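Local coordinates for protein hemin degrading factor (Pseudomonas aeruginosa, PDB 4MF9) that binds heme and acts as a heme-trafficking and heme-degrading protein, probably helping this pathogen use heme iron, at residues A52-W66 with L121-E133. Numbering follows the deposited sequence.
Sequences ASRVGIDAVRLRPDW and LGGWNAVFAIAEE
In the HemS/ChuX domain, edge strand 59-62 of an antiparallel sheet runs along strand 124-133, Val60 and Ala129 forming a hydrogen-bonded pair, Arg61 and Phe128 a non-hydrogen-bonded one. Val60 N donates to Ala129 O and Ala129 N to Val60 O, both at 2.8 Å. Branched Val60 and small Ala129 suit the face packed by helix 166-173. On the face carrying Arg61, the flat Phe128 ring fits between Ala52 CB and Val55 CG2 (3.6 Å from CE2) on one side and the Arg61 chain on the other. Arg61, bent at chi2 (100°) and chi3 (80°), lays NE 3.6 Å from Phe128 CE2, while NH1 bonds weakly to a water held by Asn125 O.

At one end Arg54 makes a two-point salt bridge to Asp58, NE to OD1 and NH2 to OD2 (2.6 Å). The same NH2 salt-bridges Glu132 OE2 at 3.1 Å, from above the carboxylate plane, and Ile130 CG2 covers one guanidinium face. At the other end Trp66 turns a face to the edge of Trp124, planes 77° apart, with Val127 CG1 3.6 Å from Trp66 CH2.

One arginine shared by two acids probably offsets their mutual repulsion, while buried Trp66 satisfies its NE1 through a water donating to Leu121 O and Trp124 O.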
ATOM      1  N   ALA A  52      -3.187 -18.296  -9.507  1.00 18.11           N
ATOM      2  CA  ALA A  52      -3.025 -19.730  -9.288  1.00 21.56           C
ATOM      3  C   ALA A  52      -3.423 -20.535 -10.527  1.00 20.39           C
ATOM      4  O   ALA A  52      -2.926 -21.633 -10.734  1.00 19.65           O
ATOM      5  CB  ALA A  52      -3.812 -20.184  -8.077  1.00 21.72           C
ATOM      6  N   SER A  53      -4.309 -19.998 -11.358  1.00 20.95           N
ATOM      7  CA  SER A  53      -4.658 -20.706 -12.596  1.00 25.47           C
ATOM      8  C   SER A  53      -3.470 -20.740 -13.562  1.00 19.22           C
ATOM      9  O   SER A  53      -3.487 -21.475 -14.555  1.00 20.93           O
ATOM     10  CB  SER A  53      -5.869 -20.064 -13.276  1.00 21.57           C
ATOM     11  OG  SER A  53      -5.475 -18.958 -14.058  1.00 19.79           O
ATOM     12  N   ARG A  54      -2.468 -19.907 -13.305  1.00 16.85           N
ATOM     13  CA  ARG A  54      -1.228 -19.833 -14.046  1.00 14.15           C
ATOM     14  C   ARG A  54      -0.164 -20.886 -13.696  1.00 18.24           C
ATOM     15  O   ARG A  54       0.781 -21.041 -14.396  1.00 16.65           O
ATOM     16  CB  ARG A  54      -0.604 -18.425 -13.916  1.00 14.27           C
ATOM     17  CG  ARG A  54      -1.475 -17.288 -14.425  1.00 20.20           C
ATOM     18  CD  ARG A  54      -0.856 -15.918 -14.307  1.00 17.73           C
ATOM     19  NE  ARG A  54       0.306 -15.762 -15.139  1.00 18.63           N
ATOM     20  CZ  ARG A  54       0.725 -14.595 -15.585  1.00 23.74           C
ATOM     21  NH1 ARG A  54       0.087 -13.508 -15.221  1.00 20.94           N
ATOM     22  NH2 ARG A  54       1.738 -14.504 -16.388  1.00 20.18           N
ATOM     23  N   VAL A  55      -0.321 -21.544 -12.571  1.00 14.93           N
ATOM     24  CA  VAL A  55       0.718 -22.453 -12.093  1.00 16.62           C
ATOM     25  C   VAL A  55       0.884 -23.631 -13.051  1.00 17.13           C
ATOM     26  O   VAL A  55      -0.099 -24.228 -13.489  1.00 19.56           O
ATOM     27  CB  VAL A  55       0.429 -22.949 -10.674  1.00 20.01           C
ATOM     28  CG1 VAL A  55       1.474 -23.961 -10.237  1.00 23.00           C
ATOM     29  CG2 VAL A  55       0.404 -21.773  -9.709  1.00 19.78           C
ATOM     30  N   GLY A  56       2.130 -23.941 -13.394  1.00 13.73           N
ATOM     31  CA  GLY A  56       2.402 -24.986 -14.368  1.00 20.57           C
ATOM     32  C   GLY A  56       2.410 -24.435 -15.778  1.00 20.95           C
ATOM     33  O   GLY A  56       2.794 -25.128 -16.714  1.00 20.34           O
ATOM     34  N   ILE A  57       1.996 -23.191 -15.944  1.00 16.32           N
ATOM     35  CA  ILE A  57       2.116 -22.518 -17.199  1.00 17.76           C
ATOM     36  C   ILE A  57       3.240 -21.493 -17.230  1.00 22.37           C
ATOM     37  O   ILE A  57       4.238 -21.712 -17.876  1.00 19.96           O
ATOM     38  CB  ILE A  57       0.791 -21.908 -17.613  1.00 19.00           C
ATOM     39  CG1 ILE A  57      -0.237 -22.982 -17.792  1.00 20.84           C
ATOM     40  CG2 ILE A  57       0.884 -21.096 -18.887  1.00 20.92           C
ATOM     41  CD1 ILE A  57      -1.626 -22.464 -17.834  1.00 23.34           C
ATOM     42  N   ASP A  58       3.086 -20.405 -16.478  1.00 16.49           N
ATOM     43  CA  ASP A  58       4.187 -19.464 -16.277  1.00 17.45           C
ATOM     44  C   ASP A  58       4.339 -18.965 -14.826  1.00 16.06           C
ATOM     45  O   ASP A  58       5.057 -17.998 -14.580  1.00 18.81           O
ATOM     46  CB  ASP A  58       4.095 -18.277 -17.239  1.00 15.86           C
ATOM     47  CG  ASP A  58       2.826 -17.466 -17.064  1.00 19.21           C
ATOM     48  OD1 ASP A  58       2.003 -17.801 -16.185  1.00 20.48           O
ATOM     49  OD2 ASP A  58       2.651 -16.473 -17.811  1.00 17.82           O
ATOM     50  N   ALA A  59       3.662 -19.623 -13.887  1.00 11.48           N
ATOM     51  CA  ALA A  59       3.799 -19.321 -12.458  1.00 15.23           C
ATOM     52  C   ALA A  59       4.220 -20.540 -11.643  1.00 15.82           C
ATOM     53  O   ALA A  59       3.883 -21.673 -11.989  1.00 20.07           O
ATOM     54  CB  ALA A  59       2.497 -18.753 -11.903  1.00 11.80           C
ATOM     55  N   VAL A  60       4.952 -20.295 -10.558  1.00 13.56           N
ATOM     56  CA  VAL A  60       5.317 -21.326  -9.584  1.00 14.83           C
ATOM     57  C   VAL A  60       4.810 -20.879  -8.211  1.00 19.01           C
ATOM     58  O   VAL A  60       4.986 -19.714  -7.820  1.00 14.49           O
ATOM     59  CB  VAL A  60       6.855 -21.549  -9.525  1.00 15.35           C
ATOM     60  CG1 VAL A  60       7.225 -22.517  -8.399  1.00 16.07           C
ATOM     61  CG2 VAL A  60       7.401 -22.047 -10.865  1.00 15.62           C
ATOM     62  N   ARG A  61       4.157 -21.767  -7.475  1.00 15.84           N
ATOM     63  CA  ARG A  61       3.696 -21.451  -6.152  1.00 18.86           C
ATOM     64  C   ARG A  61       4.851 -21.582  -5.201  1.00 19.13           C
ATOM     65  O   ARG A  61       5.560 -22.527  -5.295  1.00 16.68           O
ATOM     66  CB  ARG A  61       2.488 -22.252  -5.733  1.00 24.47           C
ATOM     67  CG  ARG A  61       2.285 -22.386  -4.245  1.00 22.61           C
ATOM     68  CD  ARG A  61       1.253 -21.425  -3.699  1.00 25.32           C
ATOM     69  NE  ARG A  61      -0.066 -21.922  -3.955  1.00 36.30           N
ATOM     70  CZ  ARG A  61      -1.105 -21.980  -3.128  1.00 30.57           C
ATOM     71  NH1 ARG A  61      -1.056 -21.629  -1.873  1.00 31.69           N
ATOM     72  NH2 ARG A  61      -2.204 -22.488  -3.591  1.00 35.33           N
ATOM     73  N   LEU A  62       5.048 -20.584  -4.342  1.00 13.00           N
ATOM     74  CA  LEU A  62       6.155 -20.619  -3.399  1.00 15.94           C
ATOM     75  C   LEU A  62       5.609 -20.894  -2.004  1.00 12.46           C
ATOM     76  O   LEU A  62       4.405 -20.777  -1.765  1.00 14.87           O
ATOM     77  CB  LEU A  62       6.935 -19.303  -3.414  1.00 12.95           C
ATOM     78  CG  LEU A  62       7.580 -18.811  -4.712  1.00 17.02           C
ATOM     79  CD1 LEU A  62       8.343 -17.517  -4.445  1.00 14.05           C
ATOM     80  CD2 LEU A  62       8.505 -19.874  -5.333  1.00 12.76           C
ATOM     81  N   ARG A  63       6.447 -21.286  -1.086  1.00 14.20           N
ATOM     82  CA  ARG A  63       5.989 -21.431   0.281  1.00 16.82           C
ATOM     83  C   ARG A  63       5.798 -20.063   0.932  1.00 15.39           C
ATOM     84  O   ARG A  63       6.555 -19.215   0.708  1.00 13.65           O
ATOM     85  CB  ARG A  63       6.915 -22.283   1.113  1.00 21.16           C
ATOM     86  CG  ARG A  63       7.300 -23.594   0.503  1.00 20.55           C
ATOM     87  CD  ARG A  63       8.032 -24.420   1.532  1.00 23.47           C
ATOM     88  NE  ARG A  63       9.099 -23.695   2.160  1.00 31.26           N
ATOM     89  CZ  ARG A  63      10.285 -23.525   1.610  1.00 27.52           C
ATOM     90  NH1 ARG A  63      10.513 -24.008   0.431  1.00 26.78           N
ATOM     91  NH2 ARG A  63      11.210 -22.839   2.191  1.00 30.68           N
ATOM     92  N   PRO A  64       4.771 -19.930   1.764  1.00 20.21           N
ATOM     93  CA  PRO A  64       4.580 -18.690   2.528  1.00 17.46           C
ATOM     94  C   PRO A  64       5.514 -18.622   3.726  1.00 20.30           C
ATOM     95  O   PRO A  64       5.067 -18.403   4.850  1.00 18.41           O
ATOM     96  CB  PRO A  64       3.130 -18.797   3.003  1.00 15.86           C
ATOM     97  CG  PRO A  64       2.877 -20.256   3.078  1.00 19.20           C
ATOM     98  CD  PRO A  64       3.631 -20.851   1.924  1.00 18.09           C
ATOM     99  N   ASP A  65       6.805 -18.789   3.466  1.00 20.27           N
ATOM    100  CA  ASP A  65       7.841 -18.759   4.487  1.00 19.93           C
ATOM    101  C   ASP A  65       8.432 -17.362   4.473  1.00 17.77           C
ATOM    102  O   ASP A  65       9.492 -17.144   3.887  1.00 20.67           O
ATOM    103  CB  ASP A  65       8.918 -19.792   4.112  1.00 22.27           C
ATOM    104  CG  ASP A  65       9.928 -20.051   5.227  1.00 25.24           C
ATOM    105  OD1 ASP A  65      10.061 -19.224   6.155  1.00 28.14           O
ATOM    106  OD2 ASP A  65      10.617 -21.091   5.153  1.00 33.44           O
ATOM    107  N   TRP A  66       7.754 -16.403   5.101  1.00 18.22           N
ATOM    108  CA  TRP A  66       8.134 -14.992   4.923  1.00 14.75           C
ATOM    109  C   TRP A  66       9.535 -14.699   5.443  1.00 16.24           C
ATOM    110  O   TRP A  66      10.252 -13.880   4.883  1.00 17.38           O
ATOM    111  CB  TRP A  66       7.100 -14.045   5.561  1.00 14.24           C
ATOM    112  CG  TRP A  66       5.698 -14.449   5.239  1.00 12.52           C
ATOM    113  CD1 TRP A  66       4.727 -14.794   6.127  1.00 11.50           C
ATOM    114  CD2 TRP A  66       5.133 -14.629   3.929  1.00 14.51           C
ATOM    115  NE1 TRP A  66       3.580 -15.148   5.455  1.00 12.46           N
ATOM    116  CE2 TRP A  66       3.803 -15.055   4.107  1.00 12.71           C
ATOM    117  CE3 TRP A  66       5.616 -14.447   2.625  1.00 13.86           C
ATOM    118  CZ2 TRP A  66       2.948 -15.306   3.031  1.00 14.26           C
ATOM    119  CZ3 TRP A  66       4.769 -14.697   1.558  1.00 13.77           C
ATOM    120  CH2 TRP A  66       3.449 -15.126   1.767  1.00 14.16           C
ATOM    121  N   LEU A 121       2.159  -9.548   8.294  1.00 14.93           N
ATOM    122  CA  LEU A 121       2.266 -10.847   7.630  1.00 14.56           C
ATOM    123  C   LEU A 121       1.155 -11.828   7.959  1.00 16.13           C
ATOM    124  O   LEU A 121       1.005 -12.856   7.291  1.00 14.54           O
ATOM    125  CB  LEU A 121       3.608 -11.482   7.983  1.00 13.17           C
ATOM    126  CG  LEU A 121       4.823 -10.644   7.606  1.00 15.38           C
ATOM    127  CD1 LEU A 121       6.097 -11.359   8.017  1.00 16.88           C
ATOM    128  CD2 LEU A 121       4.825 -10.352   6.103  1.00 14.11           C
ATOM    129  N   GLY A 122       0.377 -11.517   8.971  1.00 15.12           N
ATOM    130  CA  GLY A 122      -0.644 -12.391   9.439  1.00 16.95           C
ATOM    131  C   GLY A 122      -1.710 -12.736   8.469  1.00 17.26           C
ATOM    132  O   GLY A 122      -2.203 -13.803   8.488  1.00 14.00           O
ATOM    133  N   GLY A 123      -2.104 -11.783   7.650  1.00 14.72           N
ATOM    134  CA  GLY A 123      -3.101 -12.027   6.618  1.00 17.21           C
ATOM    135  C   GLY A 123      -2.509 -12.468   5.279  1.00 17.12           C
ATOM    136  O   GLY A 123      -3.235 -12.732   4.314  1.00 17.49           O
ATOM    137  N   TRP A 124      -1.186 -12.543   5.200  1.00 15.00           N
ATOM    138  CA  TRP A 124      -0.549 -12.973   3.957  1.00 12.43           C
ATOM    139  C   TRP A 124      -0.806 -14.464   3.756  1.00 17.65           C
ATOM    140  O   TRP A 124      -0.491 -15.268   4.627  1.00 16.83           O
ATOM    141  CB  TRP A 124       0.952 -12.717   4.007  1.00 12.55           C
ATOM    142  CG  TRP A 124       1.333 -11.269   3.961  1.00 13.65           C
ATOM    143  CD1 TRP A 124       0.622 -10.210   4.462  1.00 12.58           C
ATOM    144  CD2 TRP A 124       2.514 -10.715   3.362  1.00 11.80           C
ATOM    145  NE1 TRP A 124       1.302  -9.032   4.224  1.00 10.65           N
ATOM    146  CE2 TRP A 124       2.462  -9.315   3.547  1.00 10.32           C
ATOM    147  CE3 TRP A 124       3.618 -11.270   2.703  1.00  9.96           C
ATOM    148  CZ2 TRP A 124       3.466  -8.466   3.095  1.00  8.22           C
ATOM    149  CZ3 TRP A 124       4.617 -10.418   2.247  1.00 10.66           C
ATOM    150  CH2 TRP A 124       4.532  -9.030   2.449  1.00  9.35           C
ATOM    151  N   ASN A 125      -1.381 -14.839   2.620  1.00 12.11           N
ATOM    152  CA  ASN A 125      -1.836 -16.215   2.458  1.00 14.00           C
ATOM    153  C   ASN A 125      -1.061 -17.043   1.437  1.00 18.73           C
ATOM    154  O   ASN A 125      -0.573 -18.137   1.742  1.00 17.57           O
ATOM    155  CB  ASN A 125      -3.317 -16.244   2.104  1.00 17.21           C
ATOM    156  CG  ASN A 125      -3.854 -17.656   2.010  1.00 23.67           C
ATOM    157  OD1 ASN A 125      -3.672 -18.456   2.924  1.00 28.58           O
ATOM    158  ND2 ASN A 125      -4.493 -17.976   0.898  1.00 20.81           N
ATOM    159  N   ALA A 126      -0.972 -16.530   0.219  1.00 15.29           N
ATOM    160  CA  ALA A 126      -0.317 -17.269  -0.846  1.00 14.55           C
ATOM    161  C   ALA A 126       0.643 -16.356  -1.591  1.00 14.20           C
ATOM    162  O   ALA A 126       0.429 -15.132  -1.666  1.00 10.33           O
ATOM    163  CB  ALA A 126      -1.340 -17.853  -1.788  1.00 17.98           C
ATOM    164  N   VAL A 127       1.697 -16.956  -2.135  1.00 11.16           N
ATOM    165  CA  VAL A 127       2.733 -16.211  -2.844  1.00 13.92           C
ATOM    166  C   VAL A 127       3.185 -16.997  -4.077  1.00 15.88           C
ATOM    167  O   VAL A 127       3.426 -18.212  -4.001  1.00 12.61           O
ATOM    168  CB  VAL A 127       3.924 -15.910  -1.913  1.00 10.57           C
ATOM    169  CG1 VAL A 127       4.327 -17.157  -1.132  1.00 11.71           C
ATOM    170  CG2 VAL A 127       5.095 -15.367  -2.699  1.00 11.93           C
ATOM    171  N   PHE A 128       3.273 -16.310  -5.215  1.00 15.94           N
ATOM    172  CA  PHE A 128       3.646 -16.945  -6.478  1.00 13.35           C
ATOM    173  C   PHE A 128       4.811 -16.226  -7.137  1.00 16.21           C
ATOM    174  O   PHE A 128       4.961 -15.008  -7.013  1.00 11.78           O
ATOM    175  CB  PHE A 128       2.453 -16.953  -7.444  1.00 13.90           C
ATOM    176  CG  PHE A 128       1.253 -17.686  -6.912  1.00 16.57           C
ATOM    177  CD1 PHE A 128       0.335 -17.039  -6.089  1.00 18.54           C
ATOM    178  CD2 PHE A 128       1.042 -19.022  -7.232  1.00 15.73           C
ATOM    179  CE1 PHE A 128      -0.767 -17.718  -5.591  1.00 19.30           C
ATOM    180  CE2 PHE A 128      -0.059 -19.705  -6.744  1.00 19.21           C
ATOM    181  CZ  PHE A 128      -0.966 -19.050  -5.919  1.00 19.44           C
ATOM    182  N   ALA A 129       5.643 -16.988  -7.835  1.00 13.21           N
ATOM    183  CA  ALA A 129       6.690 -16.406  -8.654  1.00 11.24           C
ATOM    184  C   ALA A 129       6.232 -16.575 -10.083  1.00 14.67           C
ATOM    185  O   ALA A 129       6.013 -17.707 -10.538  1.00 13.90           O
ATOM    186  CB  ALA A 129       8.009 -17.136  -8.430  1.00 14.46           C
ATOM    187  N   ILE A 130       6.083 -15.466 -10.767  1.00 12.27           N
ATOM    188  CA  ILE A 130       5.623 -15.436 -12.127  1.00 13.57           C
ATOM    189  C   ILE A 130       6.785 -15.142 -13.103  1.00 15.42           C
ATOM    190  O   ILE A 130       7.559 -14.271 -12.880  1.00 12.91           O
ATOM    191  CB  ILE A 130       4.494 -14.414 -12.274  1.00 12.03           C
ATOM    192  CG1 ILE A 130       3.342 -14.752 -11.338  1.00 11.22           C
ATOM    193  CG2 ILE A 130       4.005 -14.318 -13.688  1.00 14.91           C
ATOM    194  CD1 ILE A 130       2.143 -13.873 -11.466  1.00 20.91           C
ATOM    195  N   ALA A 131       6.890 -15.896 -14.182  1.00 15.95           N
ATOM    196  CA  ALA A 131       7.858 -15.580 -15.226  1.00 14.88           C
ATOM    197  C   ALA A 131       7.108 -15.498 -16.550  1.00 19.18           C
ATOM    198  O   ALA A 131       6.976 -16.498 -17.265  1.00 16.30           O
ATOM    199  CB  ALA A 131       8.955 -16.649 -15.281  1.00 18.37           C
ATOM    200  N   GLU A 132       6.645 -14.321 -16.893  1.00 16.63           N
ATOM    201  CA  GLU A 132       5.697 -14.097 -17.931  1.00 19.02           C
ATOM    202  C   GLU A 132       6.372 -13.815 -19.281  1.00 21.86           C
ATOM    203  O   GLU A 132       7.084 -12.897 -19.361  1.00 23.53           O
ATOM    204  CB  GLU A 132       4.803 -12.918 -17.577  1.00 22.37           C
ATOM    205  CG  GLU A 132       3.717 -12.740 -18.593  1.00 26.09           C
ATOM    206  CD  GLU A 132       2.518 -11.970 -18.133  1.00 28.28           C
ATOM    207  OE1 GLU A 132       1.645 -11.809 -18.948  1.00 37.21           O
ATOM    208  OE2 GLU A 132       2.436 -11.539 -17.009  1.00 24.73           O
ATOM    209  N   GLU A 133       6.119 -14.601 -20.303  1.00 22.25           N
ATOM    210  CA  GLU A 133       6.702 -14.380 -21.622  1.00 27.20           C
ATOM    211  C   GLU A 133       6.296 -13.019 -22.155  1.00 24.96           C
ATOM    212  O   GLU A 133       5.174 -12.725 -22.170  1.00 28.14           O
ATOM    213  CB  GLU A 133       6.125 -15.424 -22.587  1.00 25.90           C
ATOM    214  CG  GLU A 133       7.129 -16.474 -23.004  1.00 31.85           C
ATOM    215  CD  GLU A 133       6.543 -17.769 -23.609  1.00 38.23           C
ATOM    216  OE1 GLU A 133       7.368 -18.672 -23.848  1.00 33.65           O
ATOM    217  OE2 GLU A 133       5.320 -17.897 -23.834  1.00 31.87           O
TER
HETATM  218  O   HOH W   1       3.866 -16.473 -20.019  1.00 23.33           O
HETATM  219  O   HOH W   2      -0.190 -20.573   0.568  1.00 22.11           O
HETATM  220  O   HOH W   3       1.229 -15.607   7.023  1.00 20.65           O